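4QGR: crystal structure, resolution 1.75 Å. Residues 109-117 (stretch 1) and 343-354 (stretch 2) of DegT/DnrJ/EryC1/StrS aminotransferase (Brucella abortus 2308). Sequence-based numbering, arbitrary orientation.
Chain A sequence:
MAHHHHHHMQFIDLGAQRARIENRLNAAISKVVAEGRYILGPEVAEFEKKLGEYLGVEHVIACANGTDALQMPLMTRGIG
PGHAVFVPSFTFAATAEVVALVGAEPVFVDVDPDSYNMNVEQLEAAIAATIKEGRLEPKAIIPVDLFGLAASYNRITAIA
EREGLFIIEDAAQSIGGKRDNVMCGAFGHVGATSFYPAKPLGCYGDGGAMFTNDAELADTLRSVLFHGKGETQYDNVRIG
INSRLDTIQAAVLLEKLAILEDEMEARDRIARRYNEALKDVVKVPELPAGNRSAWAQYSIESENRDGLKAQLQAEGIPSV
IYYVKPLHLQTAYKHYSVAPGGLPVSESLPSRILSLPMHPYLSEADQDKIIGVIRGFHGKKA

Stretch 1 109-117: VDVDPDSYN
Stretch 2 (343-354) LPVSESLPSRIL

The carboxylate of D110 holds the start of the 344-348 helix. D110 OD2 accepts from V345 N at 3.0 Å. D110 OD1 accepts from S346 N at 2.8 Å and from S346 OG at 2.7 Å. The two amides belong to the first turn of the helix, where no preceding carbonyl within the helix serves them. P344 N lies 3.2 Å from D110 OD2 but has no hydrogen to share. The D110 CA-to-CB bond points sideways, with chi1 off-well at -148° and chi2 at -5°. S346 is m. D110 OD1 also takes a weak bond from V111 N at 2.9 Å.

In register, the CA atoms of D110 and L343 are 4.9 Å apart, those of P113 and V345 6.1 Å. L343 occupies the N-cap position with phi/psi -129/64, and E347 N bonds L343 O at 3.0 Å. The L343 side chain, chi1 m and chi2 t, brings CD2 to 3.3 Å from D110 N.

Water 1 donates to V109 O and to S346 OG, both at 2.7 Å. Water 2 lies 2.6 Å from P113 O and accepts from R352 NH2 at 2.9 Å.

Stretch 1 is extended through D112 and turns from P113. Y116 N bonds D112 O at 3.0 Å, and D112 N bonds N117 O at 2.9 Å. D112 OD2 accepts from D114 N at 2.9 Å and from S115 N at 3.0 Å. Y116 has positive phi (63/17) and is m.

Apolar contacts extend from the same helix start to the Y116 ring. V345, t, points toward stretch 1. V345 CG1 is 4.0 Å from V111 CG2 and 4.2 Å from P113 CB. L349, m then t, places CD1 3.7 Å from Y116 CD1. I353, t at both chi angles, sets CD1 over one face of the Y116 ring, 4.2 Å from the centroid and 17° off the normal.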

# COMPACT_ATOMS: atom_id res chain seq x y z
N VAL A 109 -18.10 10.74 16.30
CA VAL A 109 -19.18 10.30 17.15
C VAL A 109 -18.56 9.62 18.36
O VAL A 109 -17.54 8.95 18.24
CB VAL A 109 -20.10 9.33 16.39
CG1 VAL A 109 -21.29 8.93 17.29
CG2 VAL A 109 -20.54 9.99 15.11
N ASP A 110 -19.15 9.76 19.53
CA ASP A 110 -18.59 9.16 20.74
C ASP A 110 -18.85 7.66 20.71
O ASP A 110 -19.60 7.14 19.85
CB ASP A 110 -19.25 9.73 22.00
CG ASP A 110 -18.31 9.78 23.20
OD1 ASP A 110 -17.17 9.30 23.13
OD2 ASP A 110 -18.75 10.38 24.22
N VAL A 111 -18.23 6.97 21.67
CA VAL A 111 -18.46 5.55 21.85
C VAL A 111 -19.19 5.30 23.15
O VAL A 111 -19.19 6.10 24.10
CB VAL A 111 -17.15 4.73 21.80
CG1 VAL A 111 -16.52 4.87 20.44
CG2 VAL A 111 -16.13 5.24 22.84
N ASP A 112 -19.84 4.15 23.17
CA ASP A 112 -20.51 3.62 24.35
C ASP A 112 -19.46 3.32 25.43
O ASP A 112 -18.39 2.82 25.11
CB ASP A 112 -21.21 2.31 23.97
CG ASP A 112 -21.95 1.70 25.12
OD1 ASP A 112 -23.11 2.15 25.33
OD2 ASP A 112 -21.43 0.78 25.82
N PRO A 113 -19.77 3.62 26.71
CA PRO A 113 -18.78 3.46 27.79
C PRO A 113 -18.43 2.02 28.18
O PRO A 113 -17.45 1.81 28.93
CB PRO A 113 -19.40 4.20 28.98
CG PRO A 113 -20.87 4.13 28.72
CD PRO A 113 -21.01 4.27 27.20
N ASP A 114 -19.21 1.05 27.70
CA ASP A 114 -18.97 -0.36 27.97
C ASP A 114 -18.45 -1.16 26.76
O ASP A 114 -17.49 -1.93 26.89
CB ASP A 114 -20.25 -1.02 28.49
CG ASP A 114 -20.78 -0.37 29.78
OD1 ASP A 114 -20.01 0.12 30.61
OD2 ASP A 114 -22.00 -0.26 29.88
N SER A 115 -19.06 -0.97 25.60
CA SER A 115 -18.64 -1.66 24.41
C SER A 115 -17.45 -0.98 23.69
O SER A 115 -16.79 -1.62 22.86
CB SER A 115 -19.82 -1.78 23.45
OG SER A 115 -20.07 -0.53 22.80
N TYR A 116 -17.24 0.31 23.95
CA TYR A 116 -16.24 1.13 23.26
C TYR A 116 -16.50 1.28 21.77
O TYR A 116 -15.61 1.69 21.00
CB TYR A 116 -14.81 0.58 23.50
CG TYR A 116 -14.50 0.29 24.93
CD1 TYR A 116 -14.80 1.20 25.93
CD2 TYR A 116 -13.90 -0.93 25.31
CE1 TYR A 116 -14.49 0.94 27.26
CE2 TYR A 116 -13.59 -1.18 26.64
CZ TYR A 116 -13.89 -0.23 27.61
OH TYR A 116 -13.62 -0.47 28.94
N ASN A 117 -17.74 0.98 21.37
CA ASN A 117 -18.16 1.08 19.99
C ASN A 117 -19.16 2.24 19.76
O ASN A 117 -19.79 2.72 20.70
CB ASN A 117 -18.74 -0.27 19.53
CG ASN A 117 -17.66 -1.31 19.28
OD1 ASN A 117 -16.53 -0.95 18.92
ND2 ASN A 117 -18.01 -2.58 19.35
N LEU A 343 -17.68 14.58 23.04
CA LEU A 343 -17.21 13.18 23.12
C LEU A 343 -16.63 12.88 24.49
O LEU A 343 -15.45 12.56 24.61
CB LEU A 343 -16.17 12.97 22.02
CG LEU A 343 -16.58 13.50 20.64
CD1 LEU A 343 -15.40 13.54 19.66
CD2 LEU A 343 -17.68 12.60 20.16
N PRO A 344 -17.48 12.94 25.55
CA PRO A 344 -16.92 12.80 26.90
C PRO A 344 -16.34 11.42 27.17
O PRO A 344 -15.33 11.32 27.91
CB PRO A 344 -18.12 13.10 27.84
CG PRO A 344 -19.31 12.85 27.01
CD PRO A 344 -18.91 13.29 25.60
N VAL A 345 -16.94 10.37 26.60
CA VAL A 345 -16.45 9.00 26.85
C VAL A 345 -15.08 8.86 26.19
O VAL A 345 -14.10 8.43 26.82
CB VAL A 345 -17.44 7.92 26.35
CG1 VAL A 345 -16.89 6.53 26.58
CG2 VAL A 345 -18.80 8.06 27.03
N SER A 346 -14.99 9.21 24.91
CA SER A 346 -13.72 9.17 24.21
C SER A 346 -12.63 9.98 24.93
O SER A 346 -11.44 9.60 24.94
CB SER A 346 -13.90 9.70 22.80
OG SER A 346 -14.76 8.85 22.03
N GLU A 347 -13.00 11.10 25.54
CA GLU A 347 -12.00 11.92 26.19
C GLU A 347 -11.52 11.38 27.55
O GLU A 347 -10.37 11.63 27.96
CB GLU A 347 -12.55 13.36 26.35
CG GLU A 347 -12.60 14.07 25.01
CD GLU A 347 -13.06 15.51 25.10
OE1 GLU A 347 -13.24 16.01 26.25
OE2 GLU A 347 -13.24 16.15 24.05
N SER A 348 -12.40 10.71 28.27
CA SER A 348 -12.07 10.20 29.60
C SER A 348 -11.49 8.78 29.63
O SER A 348 -10.71 8.44 30.53
CB SER A 348 -13.28 10.27 30.52
OG SER A 348 -14.31 9.49 30.00
N LEU A 349 -11.84 7.94 28.65
CA LEU A 349 -11.27 6.58 28.63
C LEU A 349 -9.76 6.48 28.69
O LEU A 349 -9.27 5.54 29.34
CB LEU A 349 -11.75 5.80 27.39
CG LEU A 349 -13.12 5.21 27.53
CD1 LEU A 349 -13.55 4.62 26.20
CD2 LEU A 349 -13.11 4.12 28.62
N PRO A 350 -9.02 7.34 27.96
CA PRO A 350 -7.57 7.30 28.03
C PRO A 350 -6.98 7.41 29.43
O PRO A 350 -5.83 6.99 29.63
CB PRO A 350 -7.12 8.49 27.16
CG PRO A 350 -8.23 8.69 26.20
CD PRO A 350 -9.46 8.38 27.02
N SER A 351 -7.73 7.93 30.41
CA SER A 351 -7.19 8.05 31.75
C SER A 351 -7.37 6.79 32.57
O SER A 351 -6.81 6.70 33.65
CB SER A 351 -7.80 9.24 32.50
OG SER A 351 -9.19 9.03 32.75
N ARG A 352 -8.17 5.84 32.08
CA ARG A 352 -8.49 4.66 32.87
C ARG A 352 -8.41 3.31 32.16
O ARG A 352 -8.41 2.29 32.83
CB ARG A 352 -9.85 4.83 33.54
CG ARG A 352 -11.02 4.98 32.59
CD ARG A 352 -12.36 5.32 33.31
NE ARG A 352 -13.49 5.19 32.35
CZ ARG A 352 -14.12 6.20 31.72
NH1 ARG A 352 -13.80 7.46 31.96
NH2 ARG A 352 -15.12 5.96 30.87
N ILE A 353 -8.33 3.29 30.83
CA ILE A 353 -8.30 2.02 30.08
C ILE A 353 -6.91 1.39 30.04
O ILE A 353 -5.89 2.10 30.07
CB ILE A 353 -8.86 2.23 28.66
CG1 ILE A 353 -9.39 0.92 28.07
CG2 ILE A 353 -7.85 2.96 27.77
CD1 ILE A 353 -10.24 1.13 26.83
N LEU A 354 -6.86 0.07 29.95
CA LEU A 354 -5.60 -0.66 29.80
C LEU A 354 -5.84 -2.01 29.16
O LEU A 354 -6.82 -2.67 29.49
CB LEU A 354 -4.96 -0.85 31.17
CG LEU A 354 -3.54 -1.46 31.16
CD1 LEU A 354 -2.54 -0.58 30.43
CD2 LEU A 354 -3.07 -1.75 32.58
O HOH W 1 -15.43 7.92 19.54
O HOH W 2 -16.38 3.40 30.70